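Local coordinates for protein Exo-beta-1,4-mannosidase (Rhizomucor miehei, PDB 4LYP) that hydrolyses terminal, non-reducing beta-D-mannose residues from beta-mannosides as a glycoside hydrolase of family 5, and also has transglycosylation activity, at residues A60-G65 with N94-M99; E82-Q87 with G393-S398; R111-M116 with N403-V408; Y353-S358 with H418-V423; H363-Y368 with N426-Q431. All coordinates share one frame; numbering follows the deposited sequence.

Interaction 1: residues A60-G65 with N94-M99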
# COMPACT_ATOMS: atom_id res chain seq x y z
N ALA A 60 3.43 -2.04 7.77
CA ALA A 60 3.04 -0.61 7.60
C ALA A 60 2.98 -0.29 6.11
O ALA A 60 3.65 -0.99 5.30
CB ALA A 60 4.05 0.34 8.24
N ASN A 61 2.30 0.77 5.75
CA ASN A 61 2.43 1.36 4.40
C ASN A 61 3.44 2.51 4.48
O ASN A 61 3.43 3.35 5.39
CB ASN A 61 1.10 1.93 3.93
CG ASN A 61 0.19 0.82 3.44
OD1 ASN A 61 0.26 0.42 2.26
ND2 ASN A 61 -0.66 0.29 4.32
N TYR A 62 4.32 2.54 3.47
CA TYR A 62 5.39 3.55 3.36
C TYR A 62 5.63 3.80 1.87
O TYR A 62 6.74 3.63 1.34
CB TYR A 62 6.64 3.03 4.07
CG TYR A 62 7.73 4.08 4.32
CD1 TYR A 62 7.45 5.19 5.15
CD2 TYR A 62 9.02 3.92 3.83
CE1 TYR A 62 8.42 6.17 5.42
CE2 TYR A 62 9.99 4.85 4.14
CZ TYR A 62 9.69 5.95 4.90
OH TYR A 62 10.71 6.87 5.14
N TRP A 63 4.57 4.22 1.19
CA TRP A 63 4.58 4.46 -0.25
C TRP A 63 5.48 5.61 -0.64
O TRP A 63 5.89 5.72 -1.81
CB TRP A 63 3.15 4.70 -0.75
CG TRP A 63 2.53 5.89 -0.05
CD1 TRP A 63 1.83 5.91 1.16
CD2 TRP A 63 2.72 7.27 -0.40
NE1 TRP A 63 1.61 7.19 1.56
CE2 TRP A 63 2.14 8.06 0.65
CE3 TRP A 63 3.31 7.91 -1.51
CZ2 TRP A 63 2.18 9.44 0.63
CZ3 TRP A 63 3.30 9.29 -1.55
CH2 TRP A 63 2.79 10.05 -0.49
N GLN A 64 5.84 6.51 0.30
CA GLN A 64 6.73 7.63 0.03
C GLN A 64 8.17 7.28 0.14
O GLN A 64 9.05 8.11 -0.05
CB GLN A 64 6.37 8.82 0.97
CG GLN A 64 6.76 8.63 2.46
CD GLN A 64 5.77 7.89 3.32
OE1 GLN A 64 5.06 6.95 2.88
NE2 GLN A 64 5.70 8.27 4.58
N GLY A 65 8.48 5.97 0.42
CA GLY A 65 9.87 5.57 0.68
C GLY A 65 10.77 5.85 -0.50
O GLY A 65 11.92 6.30 -0.34
N ASN A 94 7.89 -5.56 10.40
CA ASN A 94 8.70 -6.47 9.59
C ASN A 94 8.38 -6.37 8.08
O ASN A 94 9.00 -7.11 7.30
CB ASN A 94 8.64 -7.92 10.03
CG ASN A 94 7.34 -8.60 9.67
OD1 ASN A 94 6.35 -7.92 9.31
ND2 ASN A 94 7.27 -9.90 9.84
N ASN A 95 7.45 -5.51 7.66
CA ASN A 95 6.95 -5.55 6.31
C ASN A 95 6.46 -4.17 5.93
O ASN A 95 5.68 -3.55 6.67
CB ASN A 95 5.77 -6.57 6.20
CG ASN A 95 5.21 -6.70 4.79
OD1 ASN A 95 4.17 -6.11 4.48
ND2 ASN A 95 5.89 -7.45 3.95
N LEU A 96 7.00 -3.64 4.80
CA LEU A 96 6.51 -2.35 4.27
C LEU A 96 5.88 -2.59 2.90
O LEU A 96 6.46 -3.22 2.02
CB LEU A 96 7.63 -1.31 4.09
CG LEU A 96 8.42 -1.02 5.38
CD1 LEU A 96 9.47 0.04 5.06
CD2 LEU A 96 7.50 -0.50 6.52
N ARG A 97 4.66 -2.07 2.75
CA ARG A 97 4.01 -1.96 1.43
C ARG A 97 4.47 -0.64 0.84
O ARG A 97 4.26 0.41 1.45
CB ARG A 97 2.50 -2.09 1.58
CG ARG A 97 1.79 -1.97 0.25
CD ARG A 97 0.37 -2.50 0.38
NE ARG A 97 -0.42 -2.25 -0.85
CZ ARG A 97 -1.31 -1.28 -1.03
NH1 ARG A 97 -1.44 -0.30 -0.16
NH2 ARG A 97 -2.00 -1.26 -2.17
N VAL A 98 5.13 -0.71 -0.30
CA VAL A 98 5.82 0.42 -0.88
C VAL A 98 5.32 0.61 -2.33
O VAL A 98 4.79 -0.30 -2.93
CB VAL A 98 7.35 0.31 -0.79
CG1 VAL A 98 7.76 0.12 0.66
CG2 VAL A 98 7.88 -0.77 -1.69
N MET A 99 5.57 1.79 -2.84
CA MET A 99 5.18 2.08 -4.21
C MET A 99 6.41 2.05 -5.12
O MET A 99 7.34 2.74 -4.97
CB MET A 99 4.48 3.45 -4.25
CG MET A 99 3.88 3.84 -5.61
SD MET A 99 2.80 2.61 -6.47
CE MET A 99 1.62 3.89 -6.71
O HOH W 1 2.00 1.73 0.44
O HOH W 2 7.88 3.81 -2.36
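Asn-61 OD1 is gripped from two directions, by Arg-97 NH1 at 3.0 Å and by a water that donates to OD1 at 2.8 Å. The same water gives its other proton to Arg-97 O, tying side chain and main chain together. OD1 lies at the edge of the guanidinium, close to its plane, whereas the donor sits 26° out of the amide's carbonyl plane; amide and guanidinium stand 89° apart. Arg-97 reaches this position with CG anti to the backbone N (chi1 179°) and its chain extended, running alongside Asn-61. Behind them, strands 53-61 and 95-99 pair in parallel: Ala-60 N binds Asn-95 O, Arg-97 N binds Ala-60 O, and Tyr-62 N binds Arg-97 O at 2.9 Å. Ala-60 CB meets Leu-96 CD2 at 3.9 Å on the sheet face turned to helix 78-90, where Leu-96 CD1 also nears Tyr-62 CD2. Past the paired residues, a second water joins Trp-63 O to Met-99 O. Arg-97 is also held by a salt bridge to Glu-337 and by bonds to Asn-237 and Gln-234, while Asn-61 ND2 binds Glu-336 O. In this TIM barrel the guanidinium, about 8 Å from a bound guanidine, is thus fixed in rotation by several acceptors, its positive charge probably offset in place by the salt bridge.

Interaction 2: residues E82-Q87 with G393-S398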
# COMPACT_ATOMS: atom_id res chain seq x y z
N GLU A 82 16.11 6.80 6.29
CA GLU A 82 16.81 5.85 7.11
C GLU A 82 16.35 5.90 8.57
O GLU A 82 16.14 4.85 9.19
CB GLU A 82 18.33 6.08 7.00
CG GLU A 82 18.85 5.68 5.60
CD GLU A 82 20.25 6.28 5.29
OE1 GLU A 82 20.77 5.93 4.22
OE2 GLU A 82 20.80 7.15 6.04
N LEU A 83 16.10 7.09 9.10
CA LEU A 83 15.59 7.23 10.45
C LEU A 83 14.18 6.67 10.59
O LEU A 83 13.86 6.02 11.57
CB LEU A 83 15.64 8.71 10.85
CG LEU A 83 15.05 9.04 12.22
CD1 LEU A 83 15.65 8.30 13.39
CD2 LEU A 83 15.03 10.56 12.42
N GLU A 84 13.33 6.91 9.59
CA GLU A 84 11.95 6.45 9.67
C GLU A 84 11.90 4.92 9.57
O GLU A 84 11.08 4.28 10.27
CB GLU A 84 11.16 7.08 8.55
CG GLU A 84 10.93 8.59 8.86
CD GLU A 84 10.17 9.37 7.81
OE1 GLU A 84 9.82 8.83 6.71
OE2 GLU A 84 9.86 10.54 8.11
N ILE A 85 12.76 4.30 8.75
CA ILE A 85 12.86 2.82 8.74
C ILE A 85 13.30 2.29 10.10
O ILE A 85 12.73 1.35 10.62
CB ILE A 85 13.83 2.30 7.61
CG1 ILE A 85 13.42 2.75 6.24
CG2 ILE A 85 13.88 0.78 7.70
CD1 ILE A 85 12.04 2.33 5.83
N LYS A 86 14.33 2.94 10.68
CA LYS A 86 14.78 2.56 12.03
C LYS A 86 13.64 2.72 13.03
O LYS A 86 13.38 1.78 13.88
CB LYS A 86 15.96 3.44 12.40
CG LYS A 86 16.53 3.11 13.81
CD LYS A 86 17.81 3.99 14.03
CE LYS A 86 18.41 3.65 15.38
NZ LYS A 86 17.70 4.22 16.53
N GLN A 87 12.85 3.78 12.98
CA GLN A 87 11.73 3.94 13.88
C GLN A 87 10.72 2.82 13.72
O GLN A 87 10.16 2.27 14.69
CB GLN A 87 10.98 5.29 13.66
CG GLN A 87 11.79 6.49 14.05
CD GLN A 87 11.20 7.79 13.54
OE1 GLN A 87 10.31 7.83 12.65
NE2 GLN A 87 11.70 8.91 14.05
N GLY A 393 3.81 8.26 8.85
CA GLY A 393 4.29 9.61 8.52
C GLY A 393 5.65 9.92 9.03
O GLY A 393 6.34 10.79 8.49
N GLY A 394 6.10 9.26 10.11
CA GLY A 394 7.50 9.43 10.54
C GLY A 394 7.75 10.83 11.05
O GLY A 394 7.06 11.35 11.93
N GLU A 395 8.80 11.44 10.50
CA GLU A 395 9.28 12.78 10.85
C GLU A 395 8.53 13.84 10.06
O GLU A 395 8.67 15.04 10.36
CB GLU A 395 10.76 12.87 10.59
CG GLU A 395 11.58 11.92 11.43
CD GLU A 395 11.53 12.29 12.90
OE1 GLU A 395 12.07 13.37 13.29
OE2 GLU A 395 10.82 11.64 13.63
N GLY A 396 7.78 13.49 9.02
CA GLY A 396 7.01 14.51 8.29
C GLY A 396 5.89 15.05 9.14
O GLY A 396 5.42 14.38 10.08
N ARG A 397 5.40 16.27 8.87
CA ARG A 397 4.29 16.85 9.59
C ARG A 397 3.48 17.67 8.62
O ARG A 397 4.07 18.37 7.73
CB ARG A 397 4.78 17.80 10.73
CG ARG A 397 5.54 17.07 11.84
CD ARG A 397 4.58 16.21 12.72
NE ARG A 397 5.29 15.60 13.87
CZ ARG A 397 6.08 14.52 13.80
NH1 ARG A 397 6.30 13.88 12.68
NH2 ARG A 397 6.58 13.95 14.92
N SER A 398 2.17 17.72 8.77
CA SER A 398 1.32 18.43 7.82
C SER A 398 1.48 19.93 7.92
O SER A 398 0.98 20.64 7.01
CB SER A 398 -0.10 18.03 8.07
OG SER A 398 -0.50 18.29 9.40
O HOH W 3 7.51 10.15 5.97
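Glu-84 sets its CG anti to its own carbonyl carbon (chi1 -73°) and runs extended beyond, which carries the carboxylate from the helix to the turn at Gly-394 and Glu-395. There Glu-84 OE2 accepts Glu-395 N at 2.8 Å, the N-H arriving from above the carboxylate plane. The other oxygen, Glu-84 OE1, takes a proton from a water that also donates to Gly-393 O. Gln-87, one helical turn on, gives NE2 to Glu-395 OE2 at 2.9 Å; the acceptor is in the amide plane, yet NE2 meets OE2 from well above the carboxylate plane, the two groups being 66° apart. Glu-395 bends at chi2, and its CG rests 3.8 Å from Leu-83 CD2. Gly-394, with phi at 67°, belongs to a type II' turn and brings its CA within 3.9 Å of Gln-87 OE1. Arg-80, by a salt bridge, and Tyr-62 OH also hold the carboxylate of Glu-84, while Gln-87 OE1 binds Tyr-392 OH. Helix 78-90, which precedes strand 95-99, is thereby fastened to the end of strand 386-394, whose Gly-393 bonds through its backbone to Val-423 of strand 423-424, the next strand of the sheet.

Interaction 3: residues R111-M116 with N403-V408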
# COMPACT_ATOMS: atom_id res chain seq x y z
N ARG A 111 -0.17 14.55 -7.50
CA ARG A 111 0.64 13.36 -7.63
C ARG A 111 2.07 13.57 -7.15
O ARG A 111 2.64 14.68 -7.07
CB ARG A 111 0.69 12.77 -9.06
CG ARG A 111 1.35 13.71 -10.12
CD ARG A 111 1.46 13.06 -11.47
NE ARG A 111 0.16 12.88 -12.07
CZ ARG A 111 -0.02 12.47 -13.35
NH1 ARG A 111 -1.22 12.48 -13.86
NH2 ARG A 111 1.04 12.02 -14.01
N MET A 112 2.74 12.45 -6.88
CA MET A 112 4.12 12.42 -6.46
C MET A 112 5.00 13.08 -7.49
O MET A 112 4.90 12.82 -8.69
CB MET A 112 4.55 10.96 -6.38
CG MET A 112 3.79 10.19 -5.25
SD MET A 112 3.63 8.38 -5.52
CE MET A 112 5.31 7.78 -5.37
N ARG A 113 5.91 13.92 -7.02
CA ARG A 113 6.82 14.64 -7.89
C ARG A 113 8.21 14.67 -7.21
O ARG A 113 8.29 14.94 -6.00
CB ARG A 113 6.34 16.11 -8.12
CG ARG A 113 7.11 16.84 -9.21
CD ARG A 113 6.75 18.30 -9.33
NE ARG A 113 5.38 18.50 -9.74
CZ ARG A 113 4.39 19.17 -9.16
NH1 ARG A 113 4.59 19.73 -7.99
NH2 ARG A 113 3.20 19.32 -9.81
N PRO A 114 9.30 14.49 -7.94
CA PRO A 114 9.29 14.10 -9.36
C PRO A 114 8.86 12.62 -9.51
O PRO A 114 9.09 11.79 -8.59
CB PRO A 114 10.78 14.31 -9.78
CG PRO A 114 11.56 14.09 -8.49
CD PRO A 114 10.66 14.54 -7.37
N SER A 115 8.27 12.31 -10.66
CA SER A 115 7.85 10.97 -10.96
C SER A 115 9.06 10.04 -11.26
O SER A 115 10.11 10.47 -11.75
CB SER A 115 6.91 10.98 -12.15
OG SER A 115 7.51 11.54 -13.33
N MET A 116 8.83 8.76 -11.00
CA MET A 116 9.82 7.75 -11.37
C MET A 116 9.96 7.59 -12.91
O MET A 116 11.04 7.37 -13.43
CB MET A 116 9.37 6.43 -10.73
CG MET A 116 10.29 5.26 -10.86
SD MET A 116 9.44 3.78 -10.35
CE MET A 116 10.85 2.69 -10.09
N ASN A 403 8.58 20.87 -0.06
CA ASN A 403 9.90 20.92 -0.60
C ASN A 403 9.90 21.63 -2.02
O ASN A 403 8.82 22.10 -2.45
CB ASN A 403 10.52 19.53 -0.60
CG ASN A 403 10.11 18.66 -1.78
OD1 ASN A 403 9.24 19.02 -2.59
ND2 ASN A 403 10.71 17.50 -1.91
N PRO A 404 11.04 21.79 -2.68
CA PRO A 404 11.07 22.56 -3.94
C PRO A 404 10.27 21.92 -5.06
O PRO A 404 9.93 22.64 -6.02
CB PRO A 404 12.59 22.63 -4.29
CG PRO A 404 13.24 22.51 -2.92
CD PRO A 404 12.39 21.53 -2.16
N TYR A 405 9.93 20.65 -4.95
CA TYR A 405 9.03 19.96 -5.88
C TYR A 405 7.58 20.05 -5.46
O TYR A 405 6.71 19.47 -6.13
CB TYR A 405 9.45 18.49 -6.01
CG TYR A 405 10.79 18.30 -6.69
CD1 TYR A 405 11.96 18.21 -5.97
CD2 TYR A 405 10.86 18.18 -8.09
CE1 TYR A 405 13.19 18.01 -6.64
CE2 TYR A 405 12.02 17.97 -8.75
CZ TYR A 405 13.19 17.85 -8.01
OH TYR A 405 14.37 17.57 -8.68
N GLY A 406 7.28 20.79 -4.40
CA GLY A 406 5.92 20.90 -3.98
C GLY A 406 5.37 19.82 -3.06
O GLY A 406 4.18 19.77 -2.79
N MET A 407 6.28 18.99 -2.54
CA MET A 407 5.83 17.83 -1.74
C MET A 407 5.95 18.11 -0.26
O MET A 407 7.03 18.52 0.21
CB MET A 407 6.70 16.62 -2.10
CG MET A 407 6.62 16.24 -3.55
SD MET A 407 5.08 15.42 -4.03
CE MET A 407 4.13 16.73 -4.79
N VAL A 408 4.89 17.82 0.47
CA VAL A 408 4.94 17.69 1.95
C VAL A 408 4.88 16.20 2.19
O VAL A 408 3.81 15.59 2.25
CB VAL A 408 3.78 18.44 2.65
CG1 VAL A 408 3.89 18.25 4.18
CG2 VAL A 408 3.83 19.92 2.32
O HOH W 4 10.21 15.30 -3.89
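Pro-114 and Met-407 form the close-fitting part of this contact, while the guanidinium of Arg-113 and the backbone at Tyr-405 and Gly-406 make its more exposed side. Pro-114 follows a cis peptide bond and lays CD over the face of the Tyr-405 ring, 3.8 Å from the centroid and 14° off its normal, a CH-pi contact. Met-407, bent at chi2 and chi3, lies against the backbone of 111-113: its CG is 3.2 Å from Arg-113 O, its CE 3.4 Å from Arg-111 O, and its SD accepts a weak bond from Arg-113 N at 3.4 Å. Toward the surface, Arg-113 turns at chi3 (-65°) and gives NH1 to Tyr-405 O at 2.8 Å. That oxygen lies near the guanidinium plane, but the donor is tilted 32° from the carbonyl plane. A water that accepts from Asn-403 ND2 lies 2.9 Å from Arg-113 O, and Asn-403 OD1 receives Met-407 N at 3.0 Å, closing the chain just past the type I turn 403-406. Outside the pair, Tyr-405 OH binds Cys-73 O and Arg-113 NE binds Asp-106 O. Two irregular loops, following strands 95-99 and 386-394, are thus joined largely through one backbone carbonyl, a proline-aromatic face and a thioether. Tyr-405 O and Asp-106 O, both main-chain carbonyls, probably help to stabilise the charge of Arg-113.

Interaction 4: residues Y353-S358 with H418-V423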
# COMPACT_ATOMS: atom_id res chain seq x y z
N TYR A 353 -8.47 21.92 12.15
CA TYR A 353 -8.14 21.23 13.36
C TYR A 353 -8.01 19.75 13.14
O TYR A 353 -7.15 19.08 13.76
CB TYR A 353 -9.20 21.58 14.41
CG TYR A 353 -9.11 20.81 15.71
CD1 TYR A 353 -9.74 19.57 15.83
CD2 TYR A 353 -8.39 21.32 16.80
CE1 TYR A 353 -9.70 18.87 16.99
CE2 TYR A 353 -8.32 20.58 17.98
CZ TYR A 353 -8.96 19.37 18.06
OH TYR A 353 -8.88 18.62 19.20
N LYS A 354 -8.78 19.16 12.22
CA LYS A 354 -8.77 17.74 11.92
C LYS A 354 -7.42 17.26 11.52
O LYS A 354 -7.07 16.10 11.72
CB LYS A 354 -9.80 17.48 10.78
CG LYS A 354 -9.81 16.06 10.24
CD LYS A 354 -10.97 15.90 9.26
CE LYS A 354 -11.00 14.51 8.62
NZ LYS A 354 -12.14 14.48 7.67
N TYR A 355 -6.60 18.13 10.88
CA TYR A 355 -5.33 17.73 10.28
C TYR A 355 -4.11 18.20 11.08
O TYR A 355 -3.02 17.93 10.65
CB TYR A 355 -5.26 18.25 8.82
CG TYR A 355 -6.44 17.77 8.02
CD1 TYR A 355 -6.56 16.42 7.65
CD2 TYR A 355 -7.44 18.60 7.66
CE1 TYR A 355 -7.68 15.97 6.96
CE2 TYR A 355 -8.58 18.17 6.97
CZ TYR A 355 -8.72 16.83 6.63
OH TYR A 355 -9.78 16.32 5.94
N LEU A 356 -4.34 18.88 12.21
CA LEU A 356 -3.15 19.31 12.98
C LEU A 356 -2.53 18.12 13.70
O LEU A 356 -3.22 17.34 14.37
CB LEU A 356 -3.57 20.36 14.02
CG LEU A 356 -4.02 21.73 13.43
CD1 LEU A 356 -4.45 22.59 14.59
CD2 LEU A 356 -2.86 22.38 12.68
N PRO A 357 -1.21 18.03 13.67
CA PRO A 357 -0.58 16.94 14.46
C PRO A 357 -0.79 17.03 15.96
O PRO A 357 -0.81 16.02 16.65
CB PRO A 357 0.94 17.12 14.13
CG PRO A 357 0.93 17.74 12.75
CD PRO A 357 -0.24 18.69 12.74
N SER A 358 -1.04 18.26 16.48
CA SER A 358 -1.35 18.40 17.91
C SER A 358 -2.72 17.85 18.25
O SER A 358 -3.01 17.62 19.43
CB SER A 358 -1.27 19.87 18.28
OG SER A 358 -2.15 20.63 17.51
N HIS A 418 -2.93 16.86 3.67
CA HIS A 418 -1.78 16.46 4.44
C HIS A 418 -2.23 16.17 5.84
O HIS A 418 -2.90 16.98 6.48
CB HIS A 418 -0.68 17.53 4.47
CG HIS A 418 -0.25 18.00 3.15
ND1 HIS A 418 -0.09 17.22 2.02
CD2 HIS A 418 0.16 19.29 2.79
CE1 HIS A 418 0.36 18.00 1.01
NE2 HIS A 418 0.49 19.26 1.48
N GLY A 419 -1.79 15.03 6.42
CA GLY A 419 -2.07 14.74 7.81
C GLY A 419 -3.38 14.08 8.09
O GLY A 419 -3.72 13.86 9.26
N TRP A 420 -4.16 13.68 7.07
CA TRP A 420 -5.42 13.00 7.32
C TRP A 420 -5.24 11.71 8.16
O TRP A 420 -5.87 11.58 9.22
CB TRP A 420 -6.11 12.71 5.99
CG TRP A 420 -7.51 12.18 6.04
CD1 TRP A 420 -8.38 12.14 7.14
CD2 TRP A 420 -8.24 11.63 4.95
NE1 TRP A 420 -9.59 11.62 6.76
CE2 TRP A 420 -9.53 11.29 5.43
CE3 TRP A 420 -7.94 11.36 3.60
CZ2 TRP A 420 -10.53 10.74 4.60
CZ3 TRP A 420 -8.93 10.79 2.79
CH2 TRP A 420 -10.18 10.49 3.27
N TYR A 421 -4.40 10.81 7.66
CA TYR A 421 -4.32 9.47 8.24
C TYR A 421 -2.91 9.18 8.78
O TYR A 421 -2.73 8.15 9.46
CB TYR A 421 -4.67 8.43 7.15
CG TYR A 421 -6.14 8.40 6.78
CD1 TYR A 421 -7.10 8.41 7.77
CD2 TYR A 421 -6.54 8.29 5.46
CE1 TYR A 421 -8.47 8.26 7.45
CE2 TYR A 421 -7.87 8.12 5.13
CZ TYR A 421 -8.81 8.07 6.14
OH TYR A 421 -10.18 7.83 5.90
N SER A 422 -1.91 10.04 8.52
CA SER A 422 -0.51 9.73 8.95
C SER A 422 -0.46 9.40 10.39
O SER A 422 -1.03 10.05 11.27
CB SER A 422 0.33 10.97 8.72
OG SER A 422 0.67 11.16 7.35
N VAL A 423 0.40 8.41 10.67
CA VAL A 423 0.87 8.13 12.05
C VAL A 423 2.23 8.76 12.16
O VAL A 423 3.19 8.35 11.51
CB VAL A 423 0.99 6.61 12.28
CG1 VAL A 423 1.58 6.33 13.67
CG2 VAL A 423 -0.37 5.90 12.19
O HOH W 5 -7.36 13.57 10.49
O HOH W 6 -1.93 15.48 10.96
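Tyr-355 and Gly-419 bring their CA atoms within 5.1 Å, Gly-419 taking left-handed backbone angles (phi 85°, psi 7°) that glycine readily adopts, but no direct hydrogen bond joins the two segments. Two waters do so instead: one donates to Lys-354 O and Trp-420 O, the other to Tyr-355 O and Gly-419 O. The Tyr-355 ring presents an edge, CE1 meeting Trp-420 CB at 3.7 Å and CD1 meeting Trp-420 CA at 3.6 Å. Its edge is directed at the face of the indole's five-membered ring in an offset edge-to-face pair, centroids 5.8 Å apart and planes at 77°. The segments belong to loops that follow strands 333-338 and 386-394, on the active-site side of a TIM barrel; the side chain of Trp-420 is about 6 Å from a bound guanidine and nearer still to a Tris molecule, probably from the crystallisation liquor. Lys-354 lies fully extended beside the indole, its CE 3.7 Å from Trp-420 NE1, while its CG sits over one face of the Tyr-355 ring. Glu-295 serves both polar tips, by a salt bridge to Lys-354 NZ and a hydrogen bond from Trp-420 NE1. Within 418-423 the Tyr-421 ring lies against an indole face, with CE2 3.4 Å above its plane. At the other end of the contact, Tyr-355 CB approaches His-418 O at 3.6 Å.

Interaction 5: residues H363-Y368 with N426-Q431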
# COMPACT_ATOMS: atom_id res chain seq x y z
N HIS A 363 -9.95 8.38 19.06
CA HIS A 363 -10.79 7.42 18.33
C HIS A 363 -9.95 6.47 17.53
O HIS A 363 -10.16 5.25 17.56
CB HIS A 363 -11.75 8.17 17.40
CG HIS A 363 -12.94 8.73 18.07
ND1 HIS A 363 -14.07 9.14 17.40
CD2 HIS A 363 -13.22 8.92 19.43
CE1 HIS A 363 -14.97 9.55 18.27
NE2 HIS A 363 -14.47 9.48 19.48
N LYS A 364 -8.98 7.03 16.75
CA LYS A 364 -8.08 6.22 15.95
C LYS A 364 -7.37 5.16 16.78
O LYS A 364 -7.20 4.01 16.36
CB LYS A 364 -7.06 7.15 15.30
CG LYS A 364 -5.98 6.46 14.47
CD LYS A 364 -4.95 7.52 14.05
CE LYS A 364 -4.06 7.05 12.92
NZ LYS A 364 -3.16 8.17 12.46
N ASP A 365 -6.88 5.54 17.97
CA ASP A 365 -6.10 4.59 18.80
C ASP A 365 -6.99 3.46 19.20
O ASP A 365 -6.53 2.29 19.17
CB ASP A 365 -5.59 5.32 20.02
CG ASP A 365 -4.43 6.27 19.70
OD1 ASP A 365 -4.07 6.43 18.55
OD2 ASP A 365 -3.93 6.82 20.69
N GLU A 366 -8.23 3.70 19.61
CA GLU A 366 -9.11 2.64 20.00
C GLU A 366 -9.48 1.74 18.77
O GLU A 366 -9.50 0.52 18.87
CB GLU A 366 -10.40 3.19 20.61
CG GLU A 366 -11.43 2.14 20.87
CD GLU A 366 -12.74 2.68 21.47
OE1 GLU A 366 -12.65 3.64 22.30
OE2 GLU A 366 -13.80 2.12 21.17
N TYR A 367 -9.72 2.40 17.62
CA TYR A 367 -10.04 1.68 16.43
C TYR A 367 -8.93 0.73 16.01
O TYR A 367 -9.15 -0.44 15.72
CB TYR A 367 -10.31 2.71 15.31
CG TYR A 367 -10.77 2.14 14.01
CD1 TYR A 367 -12.05 1.57 13.83
CD2 TYR A 367 -9.91 2.25 12.88
CE1 TYR A 367 -12.43 1.16 12.59
CE2 TYR A 367 -10.32 1.81 11.62
CZ TYR A 367 -11.60 1.29 11.50
OH TYR A 367 -12.07 0.88 10.26
N TYR A 368 -7.67 1.26 16.03
CA TYR A 368 -6.52 0.42 15.74
C TYR A 368 -6.41 -0.70 16.78
O TYR A 368 -6.18 -1.86 16.41
CB TYR A 368 -5.20 1.23 15.83
CG TYR A 368 -4.74 1.95 14.56
CD1 TYR A 368 -5.55 2.83 13.83
CD2 TYR A 368 -3.42 1.79 14.15
CE1 TYR A 368 -5.07 3.48 12.69
CE2 TYR A 368 -2.92 2.43 13.02
CZ TYR A 368 -3.74 3.26 12.32
OH TYR A 368 -3.20 3.90 11.21
N ASN A 426 5.86 10.33 16.98
CA ASN A 426 5.54 10.43 18.42
C ASN A 426 4.03 10.48 18.71
O ASN A 426 3.64 10.85 19.79
CB ASN A 426 6.24 11.68 19.00
CG ASN A 426 5.74 12.96 18.33
OD1 ASN A 426 5.08 12.94 17.32
ND2 ASN A 426 6.09 14.10 18.89
N ASP A 427 3.21 9.98 17.79
CA ASP A 427 1.79 9.86 18.07
C ASP A 427 1.56 8.81 19.15
O ASP A 427 2.34 7.84 19.31
CB ASP A 427 1.02 9.51 16.80
CG ASP A 427 0.70 10.72 15.95
OD1 ASP A 427 0.95 11.90 16.35
OD2 ASP A 427 0.15 10.51 14.82
N THR A 428 0.46 8.94 19.86
CA THR A 428 0.04 7.94 20.87
C THR A 428 -0.23 6.58 20.22
O THR A 428 -0.12 5.53 20.84
CB THR A 428 -1.16 8.40 21.68
OG1 THR A 428 -2.18 8.76 20.75
CG2 THR A 428 -0.84 9.63 22.51
N THR A 429 -0.52 6.58 18.90
CA THR A 429 -0.80 5.33 18.20
C THR A 429 0.41 4.46 18.07
O THR A 429 0.26 3.21 17.93
CB THR A 429 -1.31 5.66 16.79
OG1 THR A 429 -2.08 6.88 16.82
CG2 THR A 429 -2.15 4.51 16.22
N VAL A 430 1.63 5.02 18.12
CA VAL A 430 2.83 4.24 17.95
C VAL A 430 2.92 3.10 18.99
O VAL A 430 3.25 1.98 18.62
CB VAL A 430 4.06 5.13 17.97
CG1 VAL A 430 5.38 4.31 18.02
CG2 VAL A 430 4.05 6.05 16.74
N GLN A 431 2.60 3.38 20.25
CA GLN A 431 2.75 2.35 21.29
C GLN A 431 1.74 1.20 21.01
O GLN A 431 2.05 0.02 21.25
CB GLN A 431 2.54 2.91 22.68
CG GLN A 431 2.73 1.87 23.79
CD GLN A 431 4.15 1.41 23.91
OE1 GLN A 431 5.03 2.26 24.02
NE2 GLN A 431 4.42 0.07 23.88
O HOH W 7 -1.50 8.42 14.60
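Thr-429 CB comes 3.4 Å from Asp-365 OD1 and branches: OG1, roughly anti to the carbonyl carbon, turns to Asp-365, and CG2, roughly anti to the backbone N, to Tyr-368. OG1 donates to Asp-365 OD1 at 2.7 Å, meeting that oxygen on its syn side, 17° from the carboxylate plane; it also accepts a proton from a water at 2.8 Å. The same water takes one from Lys-364 NZ, also bonded to Tyr-421 O, and gives one to Asp-427 OD2, bridging ammonium, hydroxyl and carboxylate. CG2 lies over one face of the Tyr-368 ring, offset toward its rim, 4.0 Å from the centroid and 23° off the normal, a CH-pi contact. Thr-428 adds its hydroxyl to the other carboxylate oxygen, OG1 donating to the syn lone pair of Asp-365 OD2 at 2.6 Å. With both oxygens bonded, the carboxylate's rotation is fixed; OD1 is further bound by Thr-361 OG1. Helices 362-380 and 429-448 meet here as neighbours in the outer helical layer of the TIM barrel.

Interaction 1 sits in the barrel core, its centre about 6 Å from that of the chain, and the other four lie about 17 to 19 Å from it, centre to centre. Tyr-62 OH to Glu-84 OE1, at 2.7 Å, links interactions 1 and 2; Trp-63 CZ3 packs on Met-112 CG of interaction 3 at 3.8 Å. Interaction 2 continues into interaction 4 through Gly-393 N with Val-423 O at 2.7 Å and Ser-398 OG with Tyr-355 O. Interaction 4 in turn meets interaction 5 where Lys-364 NZ lies 3.0 Å from Tyr-421 O. The side chains of Arg-97 and Trp-420 lie about 8 and 6 Å from a bound guanidine, closer than the roughly 13 Å of Met-112 and Tyr-368.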